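Local coordinates for esterase A (Caulobacter crescentus, PDB 5GKV), which probably acts as a serine hydrolase, an esterase-type homologue of penicillin-binding proteins within the beta-lactamase family, at residues 126-131 / 316-321; 299-304 / 320-325; 332-337 / 349-354. All coordinates share one frame; numbering follows the deposited sequence.

Contact 1 is wholly buried, whereas contacts 2 and 3 are partly buried and reach the surface. Contacts 1 and 2 share Ala320 and Gly321 and touch directly, for Ser317 OG lies 2.6 Å from Glu303 OE2. The chain following strand 315-318 packs on the end of helix 122-126 in contact 1 and of helix 294-301 in contact 2. Asn325 ties contact 2 to contact 3, its ND2 lying 2.7 Å from Gly332 O; both reach the large antiparallel sheet. The chemistry follows the setting: ring packing and one water in contact 1, a backbone hydrogen bond, a guanidinium over a methyl and a long salt bridge in contact 2, hydroxyl-carboxylate bonds in contact 3.

Contact 1 (126-131 / 316-321); sequences LSHQAG and ISWGAG
The Schellman motif that ends helix 122-126 carries His128 and Ser127 up to Trp318, the last residue of strand 315-318. His128 is the positive-phi C-prime residue of that motif; its CG lies beside the backbone N (chi1 -53°), and CD2 comes over the centre of one indole face, 3.6 Å from Trp318 CE2. The planes meet obliquely at 47°. Ile316 CG2 lies on the opposite face toward the rim, so the indole, broad and flat, is packed between a ring and a methyl group. His128 NE2 reaches a water in the ring plane at 2.8 Å; the same water donates to Gly321 O. His128 ND1 bonds His170 N.

Ser127 presents its CB, 3.4 Å from Gly319 O, while its OG is bonded to Glu123 O and accepts from Gln129 NE2. Leu126 CB packs 3.7 Å from Ala320 C, and its carbonyl oxygen receives a CA-H contact, Gly321 CA to Leu126 O 3.2 Å. Gly321 follows the inverse gamma turn at Ala320 with phi 95°, where a CB would jam against Ala320 O. A Schellman motif thus ends helix 122-126 and sets it against strand 315-318 within the beta-lactamase family domain.

Contact 2 (299-304 / 320-325); sequences AATAER and AGFMRN
Ala320 N donates to Ala300 O at 2.9 Å, nearly along the C=O axis, which binds the chain after strand 315-318 to the last turn of helix 294-301. The methyl of Ala320 fits beneath the Arg304 guanidinium, over the centre of one face, its CB 3.8 Å from Arg304 CZ. A small residue suits this flat lid. A bend at chi2 (48°) turns Arg304 CD out of the extended line, and the guanidinium grips Ala299 O end-on, NH1 at 2.8 Å and NH2 at 2.9 Å from it. NH1 also donates to Ala302 O, and NE pairs with Glu123, so these bonds fix the rotation of the plane.

Thr301 turns its methyl to the contact: CG2 lies 3.9 Å from Phe322 CD2, while OG1 bonds back to Ile297 O. Ala300 CB touches Phe322 CE2 at 4.1 Å, and Ala300 O lies at the edge of that ring.

Arg324 lays its aliphatic part on the helix end and the chain beyond it, CD 3.2 Å from Thr301 O. The bend at chi3 (70°) places NE near that oxygen. NH1 makes a long salt bridge, 3.8 Å to Glu303 OE2, with carboxylate and guanidinium planes 87° apart; Ser317 OG bonds to both partners, and Glu326 pairs with NH1. A water accepts from NH2 and donates weakly to Thr301 O.

Phe322, a large apolar ring suited to burial, also packs on helix 82-95 and meets Phe338 edge-to-face. Segment 320-325 thus packs on the end of helix 294-301 and on helix 82-95, and includes edge strand 323-324.

Contact 3 (332-337 / 349-354); sequences GPTAEA and FADPTR
Thr334 and Asp351 cross at about a right angle, the hydroxyl of Thr334 (OG1) donating to Asp351 OD2 at 2.7 Å. The donor stands above the carboxylate plane, 38° out of it, while the threonine methyl approaches the other oxygen, Thr334 CG2 3.4 Å from Asp351 OD1. Asp351 CG is anti to its backbone N (chi1 179°), which carries the carboxylate toward the facing loop. Its oxygens divide the work: OD2 also bonds Tyr383 OH of helix 373-384, and OD1 accepts from Arg354 N at 3.2 Å and weakly from Thr353 N. A short acidic side chain suits a place where both a hydroxyl and backbone N-H groups must be met.

Glu336 and Thr353 make the second crossing, again near a right angle. Glu336 CG sits between its backbone N and carbonyl carbon (chi1 63°), and a further bend at chi2 brings the carboxylate round, so that Thr353 OG1 donates to Glu336 OE2 at 2.7 Å on the anti side. The two threonines meet through carbon, Thr334 CG2 lying 4.1 Å from Thr353 CB.

Next to the strand, Ala337 puts its methyl against the backbone, CB 3.3 Å from Ala350 O, a close fit that a small side chain suits. The chain of Arg354 runs beside Thr334, CG 3.7 Å from its OG1, and NH1 donates in plane to a water that also bonds this hydroxyl.

A type I turn, Thr334 to Ala337, thus faces an Asx motif at Asp351, and together they lie at the open end of the antiparallel hairpin of strands 338-341 and 347-351.

Contact 1 (126-131 / 316-321)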
ATOM      1  N   LEU A 126      -9.674  -0.975   9.678  1.00 16.03           N
ATOM      2  CA  LEU A 126      -8.850  -0.483   8.578  1.00 17.73           C
ATOM      3  C   LEU A 126      -7.970   0.686   8.981  1.00 17.32           C
ATOM      4  O   LEU A 126      -6.987   0.954   8.286  1.00 17.84           O
ATOM      5  CB  LEU A 126      -9.729  -0.084   7.388  1.00 17.48           C
ATOM      6  CG  LEU A 126     -10.461  -1.251   6.715  1.00 21.44           C
ATOM      7  CD1 LEU A 126     -11.323  -0.715   5.577  1.00 21.62           C
ATOM      8  CD2 LEU A 126      -9.470  -2.286   6.203  1.00 21.18           C
ATOM      9  N   SER A 127      -8.263   1.354  10.100  1.00 17.25           N
ATOM     10  CA  SER A 127      -7.408   2.417  10.608  1.00 17.34           C
ATOM     11  C   SER A 127      -6.516   1.952  11.766  1.00 14.48           C
ATOM     12  O   SER A 127      -6.007   2.785  12.527  1.00 13.92           O
ATOM     13  CB  SER A 127      -8.253   3.630  11.012  1.00 19.03           C
ATOM     14  OG  SER A 127      -9.244   3.287  11.977  1.00 19.28           O
ATOM     15  N   HIS A 128      -6.296   0.643  11.890  1.00 13.68           N
ATOM     16  CA  HIS A 128      -5.304   0.070  12.789  1.00 16.62           C
ATOM     17  C   HIS A 128      -5.662   0.307  14.251  1.00 18.36           C
ATOM     18  O   HIS A 128      -4.785   0.443  15.099  1.00 17.09           O
ATOM     19  CB  HIS A 128      -3.892   0.598  12.439  1.00 13.17           C
ATOM     20  CG  HIS A 128      -3.556   0.389  10.986  1.00 17.93           C
ATOM     21  ND1 HIS A 128      -3.107  -0.822  10.494  1.00 17.90           N
ATOM     22  CD2 HIS A 128      -3.696   1.202   9.910  1.00 16.22           C
ATOM     23  CE1 HIS A 128      -2.952  -0.737   9.181  1.00 14.86           C
ATOM     24  NE2 HIS A 128      -3.303   0.481   8.799  1.00 15.52           N
ATOM     25  N   GLN A 129      -6.962   0.325  14.555  1.00 17.52           N
ATOM     26  CA  GLN A 129      -7.426   0.541  15.917  1.00 20.04           C
ATOM     27  C   GLN A 129      -7.776  -0.743  16.652  1.00 21.18           C
ATOM     28  O   GLN A 129      -7.922  -0.708  17.881  1.00 22.52           O
ATOM     29  CB  GLN A 129      -8.653   1.452  15.912  1.00 19.49           C
ATOM     30  CG  GLN A 129      -8.374   2.837  15.412  1.00 20.73           C
ATOM     31  CD  GLN A 129      -9.576   3.719  15.602  1.00 22.91           C
ATOM     32  OE1 GLN A 129      -9.971   3.992  16.736  1.00 23.92           O
ATOM     33  NE2 GLN A 129     -10.185   4.150  14.505  1.00 17.75           N
ATOM     34  N   ALA A 130      -7.921  -1.868  15.941  1.00 21.23           N
ATOM     35  CA  ALA A 130      -8.511  -3.071  16.520  1.00 20.45           C
ATOM     36  C   ALA A 130      -7.534  -3.899  17.352  1.00 21.47           C
ATOM     37  O   ALA A 130      -7.912  -4.980  17.811  1.00 16.74           O
ATOM     38  CB  ALA A 130      -9.112  -3.953  15.421  1.00 16.17           C
ATOM     39  N   GLY A 131      -6.292  -3.449  17.537  1.00 18.58           N
ATOM     40  CA  GLY A 131      -5.415  -4.105  18.483  1.00 19.11           C
ATOM     41  C   GLY A 131      -4.835  -5.425  18.046  1.00 18.92           C
ATOM     42  O   GLY A 131      -4.357  -6.182  18.893  1.00 17.93           O
ATOM     43  N   ILE A 316       0.652   9.877  12.729  1.00 22.07           N
ATOM     44  CA  ILE A 316      -0.061   9.477  11.518  1.00 21.22           C
ATOM     45  C   ILE A 316      -1.525   9.871  11.639  1.00 23.42           C
ATOM     46  O   ILE A 316      -2.146   9.712  12.700  1.00 21.84           O
ATOM     47  CB  ILE A 316       0.073   7.958  11.244  1.00 18.39           C
ATOM     48  CG1 ILE A 316       1.548   7.584  11.082  1.00 21.69           C
ATOM     49  CG2 ILE A 316      -0.764   7.531  10.006  1.00 17.58           C
ATOM     50  CD1 ILE A 316       1.800   6.072  10.968  1.00 26.23           C
ATOM     51  N   SER A 317      -2.066  10.404  10.546  1.00 21.08           N
ATOM     52  CA  SER A 317      -3.497  10.611  10.370  1.00 17.96           C
ATOM     53  C   SER A 317      -3.989   9.489   9.460  1.00 21.03           C
ATOM     54  O   SER A 317      -3.578   9.403   8.299  1.00 18.43           O
ATOM     55  CB  SER A 317      -3.768  11.987   9.761  1.00 19.90           C
ATOM     56  OG  SER A 317      -5.133  12.169   9.398  1.00 18.63           O
ATOM     57  N   TRP A 318      -4.840   8.619   9.993  1.00 17.99           N
ATOM     58  CA  TRP A 318      -5.360   7.469   9.254  1.00 18.58           C
ATOM     59  C   TRP A 318      -6.766   7.746   8.743  1.00 18.78           C
ATOM     60  O   TRP A 318      -7.634   8.173   9.516  1.00 19.99           O
ATOM     61  CB  TRP A 318      -5.405   6.223  10.141  1.00 20.27           C
ATOM     62  CG  TRP A 318      -4.085   5.580  10.432  1.00 19.51           C
ATOM     63  CD1 TRP A 318      -3.450   5.516  11.642  1.00 18.63           C
ATOM     64  CD2 TRP A 318      -3.258   4.868   9.500  1.00 15.96           C
ATOM     65  NE1 TRP A 318      -2.273   4.821  11.516  1.00 20.18           N
ATOM     66  CE2 TRP A 318      -2.132   4.412  10.210  1.00 18.71           C
ATOM     67  CE3 TRP A 318      -3.365   4.576   8.127  1.00 16.95           C
ATOM     68  CZ2 TRP A 318      -1.107   3.687   9.599  1.00 19.39           C
ATOM     69  CZ3 TRP A 318      -2.347   3.858   7.520  1.00 17.23           C
ATOM     70  CH2 TRP A 318      -1.233   3.416   8.254  1.00 20.04           C
ATOM     71  N   GLY A 319      -6.985   7.485   7.451  1.00 15.90           N
ATOM     72  CA  GLY A 319      -8.301   7.222   6.913  1.00 18.65           C
ATOM     73  C   GLY A 319      -8.646   5.752   7.056  1.00 17.94           C
ATOM     74  O   GLY A 319      -8.072   5.029   7.873  1.00 16.47           O
ATOM     75  N   ALA A 320      -9.591   5.296   6.230  1.00 18.00           N
ATOM     76  CA  ALA A 320     -10.023   3.893   6.265  1.00 17.51           C
ATOM     77  C   ALA A 320      -9.067   3.030   5.431  1.00 20.19           C
ATOM     78  O   ALA A 320      -9.394   2.527   4.349  1.00 17.96           O
ATOM     79  CB  ALA A 320     -11.467   3.765   5.791  1.00 17.92           C
ATOM     80  N   GLY A 321      -7.865   2.838   5.984  1.00 16.75           N
ATOM     81  CA  GLY A 321      -6.798   2.095   5.346  1.00 13.72           C
ATOM     82  C   GLY A 321      -5.796   2.939   4.579  1.00 17.67           C
ATOM     83  O   GLY A 321      -4.643   2.519   4.425  1.00 19.08           O
TER
HETATM   84  O   HOH W   1      -3.177   0.783   5.973  1.00 15.59           O

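Contact 2 (299-304 / 320-325)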
ATOM      1  N   ALA A 299     -15.697   9.399   1.830  1.00 20.41           N
ATOM      2  CA  ALA A 299     -15.955   8.585   3.018  1.00 23.04           C
ATOM      3  C   ALA A 299     -14.735   7.743   3.388  1.00 23.58           C
ATOM      4  O   ALA A 299     -14.421   7.572   4.576  1.00 18.72           O
ATOM      5  CB  ALA A 299     -17.180   7.697   2.794  1.00 18.64           C
ATOM      6  N   ALA A 300     -14.036   7.210   2.379  1.00 22.48           N
ATOM      7  CA  ALA A 300     -12.880   6.348   2.624  1.00 22.56           C
ATOM      8  C   ALA A 300     -11.686   7.114   3.175  1.00 16.17           C
ATOM      9  O   ALA A 300     -10.874   6.540   3.907  1.00 22.24           O
ATOM     10  CB  ALA A 300     -12.452   5.639   1.340  1.00 17.97           C
ATOM     11  N   THR A 301     -11.522   8.381   2.814  1.00 14.56           N
ATOM     12  CA  THR A 301     -10.281   9.047   3.177  1.00 20.65           C
ATOM     13  C   THR A 301     -10.416   9.963   4.385  1.00 22.93           C
ATOM     14  O   THR A 301      -9.399  10.498   4.844  1.00 20.19           O
ATOM     15  CB  THR A 301      -9.731   9.848   1.985  1.00 21.73           C
ATOM     16  OG1 THR A 301     -10.692  10.833   1.572  1.00 24.91           O
ATOM     17  CG2 THR A 301      -9.438   8.921   0.818  1.00 19.71           C
ATOM     18  N   ALA A 302     -11.629  10.157   4.911  1.00 22.76           N
ATOM     19  CA  ALA A 302     -11.796  11.030   6.071  1.00 22.39           C
ATOM     20  C   ALA A 302     -10.970  10.524   7.244  1.00 20.25           C
ATOM     21  O   ALA A 302     -10.848   9.316   7.467  1.00 21.52           O
ATOM     22  CB  ALA A 302     -13.268  11.114   6.480  1.00 25.52           C
ATOM     23  N   GLU A 303     -10.395  11.461   7.991  1.00 18.76           N
ATOM     24  CA  GLU A 303      -9.599  11.112   9.158  1.00 21.83           C
ATOM     25  C   GLU A 303     -10.431  10.342  10.174  1.00 23.25           C
ATOM     26  O   GLU A 303     -11.459  10.832  10.646  1.00 19.83           O
ATOM     27  CB  GLU A 303      -9.028  12.366   9.811  1.00 21.24           C
ATOM     28  CG  GLU A 303      -8.156  12.042  11.007  1.00 24.17           C
ATOM     29  CD  GLU A 303      -7.516  13.282  11.600  1.00 28.04           C
ATOM     30  OE1 GLU A 303      -8.145  13.908  12.472  1.00 28.55           O
ATOM     31  OE2 GLU A 303      -6.392  13.631  11.180  1.00 25.65           O
ATOM     32  N   ARG A 304      -9.971   9.146  10.515  1.00 19.82           N
ATOM     33  CA  ARG A 304     -10.541   8.372  11.608  1.00 23.69           C
ATOM     34  C   ARG A 304      -9.910   8.744  12.939  1.00 30.31           C
ATOM     35  O   ARG A 304     -10.620   8.919  13.942  1.00 23.20           O
ATOM     36  CB  ARG A 304     -10.359   6.877  11.341  1.00 20.91           C
ATOM     37  CG  ARG A 304     -11.546   6.210  10.647  1.00 25.93           C
ATOM     38  CD  ARG A 304     -12.013   7.006   9.454  1.00 25.75           C
ATOM     39  NE  ARG A 304     -13.157   6.398   8.775  1.00 24.12           N
ATOM     40  CZ  ARG A 304     -13.434   6.567   7.488  1.00 23.93           C
ATOM     41  NH1 ARG A 304     -12.635   7.320   6.717  1.00 20.07           N
ATOM     42  NH2 ARG A 304     -14.511   5.981   6.968  1.00 19.37           N
ATOM     43  N   ALA A 320      -9.591   5.296   6.230  1.00 18.00           N
ATOM     44  CA  ALA A 320     -10.023   3.893   6.265  1.00 17.51           C
ATOM     45  C   ALA A 320      -9.067   3.030   5.431  1.00 20.19           C
ATOM     46  O   ALA A 320      -9.394   2.527   4.349  1.00 17.96           O
ATOM     47  CB  ALA A 320     -11.467   3.765   5.791  1.00 17.92           C
ATOM     48  N   GLY A 321      -7.865   2.838   5.984  1.00 16.75           N
ATOM     49  CA  GLY A 321      -6.798   2.095   5.346  1.00 13.72           C
ATOM     50  C   GLY A 321      -5.796   2.939   4.579  1.00 17.67           C
ATOM     51  O   GLY A 321      -4.643   2.519   4.425  1.00 19.08           O
ATOM     52  N   PHE A 322      -6.194   4.121   4.113  1.00 19.72           N
ATOM     53  CA  PHE A 322      -5.262   5.058   3.492  1.00 18.35           C
ATOM     54  C   PHE A 322      -4.522   5.862   4.565  1.00 18.10           C
ATOM     55  O   PHE A 322      -5.099   6.260   5.583  1.00 18.32           O
ATOM     56  CB  PHE A 322      -6.003   6.030   2.556  1.00 15.56           C
ATOM     57  CG  PHE A 322      -6.667   5.386   1.363  1.00 16.75           C
ATOM     58  CD1 PHE A 322      -5.909   4.905   0.304  1.00 14.94           C
ATOM     59  CD2 PHE A 322      -8.060   5.310   1.276  1.00 19.35           C
ATOM     60  CE1 PHE A 322      -6.523   4.335  -0.823  1.00 15.43           C
ATOM     61  CE2 PHE A 322      -8.687   4.721   0.162  1.00 20.23           C
ATOM     62  CZ  PHE A 322      -7.914   4.235  -0.890  1.00 17.83           C
ATOM     63  N   MET A 323      -3.236   6.109   4.331  1.00 14.50           N
ATOM     64  CA  MET A 323      -2.511   7.093   5.119  1.00 16.57           C
ATOM     65  C   MET A 323      -2.794   8.475   4.542  1.00 20.26           C
ATOM     66  O   MET A 323      -2.619   8.699   3.341  1.00 16.61           O
ATOM     67  CB  MET A 323      -1.010   6.796   5.107  1.00 15.77           C
ATOM     68  CG  MET A 323      -0.206   7.696   6.047  1.00 25.53           C
ATOM     69  SD  MET A 323       1.549   7.266   6.149  1.00 26.67           S
ATOM     70  CE  MET A 323       1.561   5.622   5.344  1.00 23.96           C
ATOM     71  N   ARG A 324      -3.265   9.388   5.381  1.00 17.08           N
ATOM     72  CA  ARG A 324      -3.406  10.766   4.936  1.00 17.51           C
ATOM     73  C   ARG A 324      -2.051  11.479   5.023  1.00 15.72           C
ATOM     74  O   ARG A 324      -1.113  11.005   5.663  1.00 17.05           O
ATOM     75  CB  ARG A 324      -4.478  11.481   5.768  1.00 19.61           C
ATOM     76  CG  ARG A 324      -5.817  10.724   5.750  1.00 20.57           C
ATOM     77  CD  ARG A 324      -6.900  11.435   6.569  1.00 21.89           C
ATOM     78  NE  ARG A 324      -7.326  12.674   5.923  1.00 20.35           N
ATOM     79  CZ  ARG A 324      -6.971  13.889   6.318  1.00 22.59           C
ATOM     80  NH1 ARG A 324      -6.184  14.039   7.375  1.00 21.87           N
ATOM     81  NH2 ARG A 324      -7.412  14.958   5.655  1.00 24.06           N
ATOM     82  N   ASN A 325      -1.946  12.615   4.334  1.00 16.62           N
ATOM     83  CA  ASN A 325      -0.624  13.191   4.089  1.00 17.82           C
ATOM     84  C   ASN A 325      -0.122  13.978   5.298  1.00 19.45           C
ATOM     85  O   ASN A 325       1.010  13.775   5.753  1.00 22.65           O
ATOM     86  CB  ASN A 325      -0.666  14.050   2.823  1.00 18.11           C
ATOM     87  CG  ASN A 325       0.729  14.398   2.298  1.00 19.92           C
ATOM     88  OD1 ASN A 325       1.707  13.687   2.554  1.00 16.12           O
ATOM     89  ND2 ASN A 325       0.816  15.499   1.564  1.00 16.74           N
TER
HETATM   90  O   HOH W   2      -9.883  13.689   3.886  1.00 35.81           O

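Contact 3 (332-337 / 349-354)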
ATOM      1  N   GLY A 332       3.783  15.245  -0.792  1.00 15.24           N
ATOM      2  CA  GLY A 332       3.666  16.576  -1.343  1.00 18.24           C
ATOM      3  C   GLY A 332       2.981  17.532  -0.385  1.00 20.26           C
ATOM      4  O   GLY A 332       2.762  17.218   0.786  1.00 19.21           O
ATOM      5  N   PRO A 333       2.598  18.712  -0.884  1.00 21.65           N
ATOM      6  CA  PRO A 333       2.142  19.798   0.004  1.00 22.60           C
ATOM      7  C   PRO A 333       0.680  19.747   0.437  1.00 23.88           C
ATOM      8  O   PRO A 333       0.294  20.524   1.323  1.00 22.40           O
ATOM      9  CB  PRO A 333       2.386  21.045  -0.847  1.00 24.57           C
ATOM     10  CG  PRO A 333       2.109  20.546  -2.255  1.00 22.95           C
ATOM     11  CD  PRO A 333       2.696  19.146  -2.287  1.00 18.61           C
ATOM     12  N   THR A 334      -0.156  18.894  -0.134  1.00 22.70           N
ATOM     13  CA  THR A 334      -1.584  18.936   0.160  1.00 24.60           C
ATOM     14  C   THR A 334      -1.895  18.092   1.392  1.00 25.22           C
ATOM     15  O   THR A 334      -1.705  16.869   1.377  1.00 20.82           O
ATOM     16  CB  THR A 334      -2.388  18.452  -1.040  1.00 23.10           C
ATOM     17  OG1 THR A 334      -2.017  19.229  -2.185  1.00 22.28           O
ATOM     18  CG2 THR A 334      -3.868  18.624  -0.793  1.00 19.52           C
ATOM     19  N   ALA A 335      -2.396  18.746   2.449  1.00 20.97           N
ATOM     20  CA  ALA A 335      -2.626  18.047   3.712  1.00 20.54           C
ATOM     21  C   ALA A 335      -3.580  16.873   3.541  1.00 17.91           C
ATOM     22  O   ALA A 335      -3.377  15.816   4.150  1.00 20.77           O
ATOM     23  CB  ALA A 335      -3.156  19.019   4.773  1.00 23.20           C
ATOM     24  N   GLU A 336      -4.617  17.025   2.709  1.00 19.71           N
ATOM     25  CA  GLU A 336      -5.653  16.009   2.567  1.00 22.68           C
ATOM     26  C   GLU A 336      -5.377  15.022   1.431  1.00 23.00           C
ATOM     27  O   GLU A 336      -6.240  14.194   1.125  1.00 19.53           O
ATOM     28  CB  GLU A 336      -7.041  16.657   2.380  1.00 26.44           C
ATOM     29  CG  GLU A 336      -7.234  17.522   1.130  1.00 25.30           C
ATOM     30  CD  GLU A 336      -6.715  18.966   1.292  1.00 25.90           C
ATOM     31  OE1 GLU A 336      -5.998  19.276   2.270  1.00 23.46           O
ATOM     32  OE2 GLU A 336      -7.021  19.799   0.414  1.00 34.03           O
ATOM     33  N   ALA A 337      -4.198  15.074   0.812  1.00 19.82           N
ATOM     34  CA  ALA A 337      -3.800  13.979  -0.065  1.00 17.72           C
ATOM     35  C   ALA A 337      -3.626  12.706   0.762  1.00 17.73           C
ATOM     36  O   ALA A 337      -3.517  12.749   1.991  1.00 16.76           O
ATOM     37  CB  ALA A 337      -2.510  14.327  -0.809  1.00 18.81           C
ATOM     38  N   PHE A 349       0.142   7.729  -4.212  1.00 12.78           N
ATOM     39  CA  PHE A 349      -0.709   8.711  -3.548  1.00 14.91           C
ATOM     40  C   PHE A 349      -1.662   9.346  -4.550  1.00 16.82           C
ATOM     41  O   PHE A 349      -1.417   9.354  -5.763  1.00 14.07           O
ATOM     42  CB  PHE A 349       0.129   9.804  -2.877  1.00 16.45           C
ATOM     43  CG  PHE A 349       0.770  10.744  -3.870  1.00 17.98           C
ATOM     44  CD1 PHE A 349       1.943  10.382  -4.524  1.00 17.72           C
ATOM     45  CD2 PHE A 349       0.169  11.954  -4.189  1.00 18.92           C
ATOM     46  CE1 PHE A 349       2.523  11.236  -5.471  1.00 17.97           C
ATOM     47  CE2 PHE A 349       0.743  12.812  -5.137  1.00 18.89           C
ATOM     48  CZ  PHE A 349       1.916  12.456  -5.765  1.00 18.94           C
ATOM     49  N   ALA A 350      -2.725   9.945  -4.004  1.00 15.70           N
ATOM     50  CA  ALA A 350      -3.702  10.719  -4.754  1.00 13.43           C
ATOM     51  C   ALA A 350      -3.905  12.065  -4.075  1.00 18.94           C
ATOM     52  O   ALA A 350      -3.895  12.151  -2.845  1.00 18.99           O
ATOM     53  CB  ALA A 350      -5.057   9.993  -4.844  1.00 16.72           C
ATOM     54  N   ASP A 351      -4.111  13.105  -4.874  1.00 16.99           N
ATOM     55  CA  ASP A 351      -4.403  14.445  -4.368  1.00 18.34           C
ATOM     56  C   ASP A 351      -5.672  14.913  -5.066  1.00 21.41           C
ATOM     57  O   ASP A 351      -5.621  15.456  -6.178  1.00 19.28           O
ATOM     58  CB  ASP A 351      -3.227  15.386  -4.614  1.00 20.00           C
ATOM     59  CG  ASP A 351      -3.483  16.801  -4.131  1.00 21.49           C
ATOM     60  OD1 ASP A 351      -4.627  17.120  -3.691  1.00 20.47           O
ATOM     61  OD2 ASP A 351      -2.531  17.606  -4.218  1.00 20.93           O
ATOM     62  N   PRO A 352      -6.843  14.697  -4.453  1.00 22.84           N
ATOM     63  CA  PRO A 352      -8.089  15.120  -5.116  1.00 21.60           C
ATOM     64  C   PRO A 352      -8.204  16.623  -5.251  1.00 23.83           C
ATOM     65  O   PRO A 352      -8.920  17.086  -6.143  1.00 26.49           O
ATOM     66  CB  PRO A 352      -9.192  14.563  -4.203  1.00 24.64           C
ATOM     67  CG  PRO A 352      -8.539  13.451  -3.454  1.00 24.03           C
ATOM     68  CD  PRO A 352      -7.100  13.894  -3.251  1.00 22.75           C
ATOM     69  N   THR A 353      -7.529  17.393  -4.389  1.00 19.18           N
ATOM     70  CA  THR A 353      -7.647  18.847  -4.440  1.00 24.11           C
ATOM     71  C   THR A 353      -6.973  19.417  -5.681  1.00 27.62           C
ATOM     72  O   THR A 353      -7.519  20.312  -6.335  1.00 24.50           O
ATOM     73  CB  THR A 353      -7.043  19.461  -3.183  1.00 26.76           C
ATOM     74  OG1 THR A 353      -7.744  18.970  -2.034  1.00 28.88           O
ATOM     75  CG2 THR A 353      -7.136  20.970  -3.225  1.00 29.36           C
ATOM     76  N   ARG A 354      -5.780  18.923  -6.012  1.00 22.21           N
ATOM     77  CA  ARG A 354      -5.056  19.373  -7.194  1.00 28.57           C
ATOM     78  C   ARG A 354      -5.303  18.488  -8.412  1.00 25.21           C
ATOM     79  O   ARG A 354      -4.875  18.842  -9.514  1.00 29.18           O
ATOM     80  CB  ARG A 354      -3.550  19.434  -6.895  1.00 25.77           C
ATOM     81  CG  ARG A 354      -3.177  20.159  -5.599  1.00 28.64           C
ATOM     82  CD  ARG A 354      -3.168  21.659  -5.778  1.00 33.53           C
ATOM     83  NE  ARG A 354      -2.151  22.092  -6.730  1.00 32.91           N
ATOM     84  CZ  ARG A 354      -0.914  22.449  -6.398  1.00 36.01           C
ATOM     85  NH1 ARG A 354      -0.520  22.427  -5.127  1.00 32.71           N
ATOM     86  NH2 ARG A 354      -0.066  22.836  -7.344  1.00 36.42           N
TER
HETATM   87  O   HOH W   3      -1.936  21.759  -2.490  1.00 26.41           O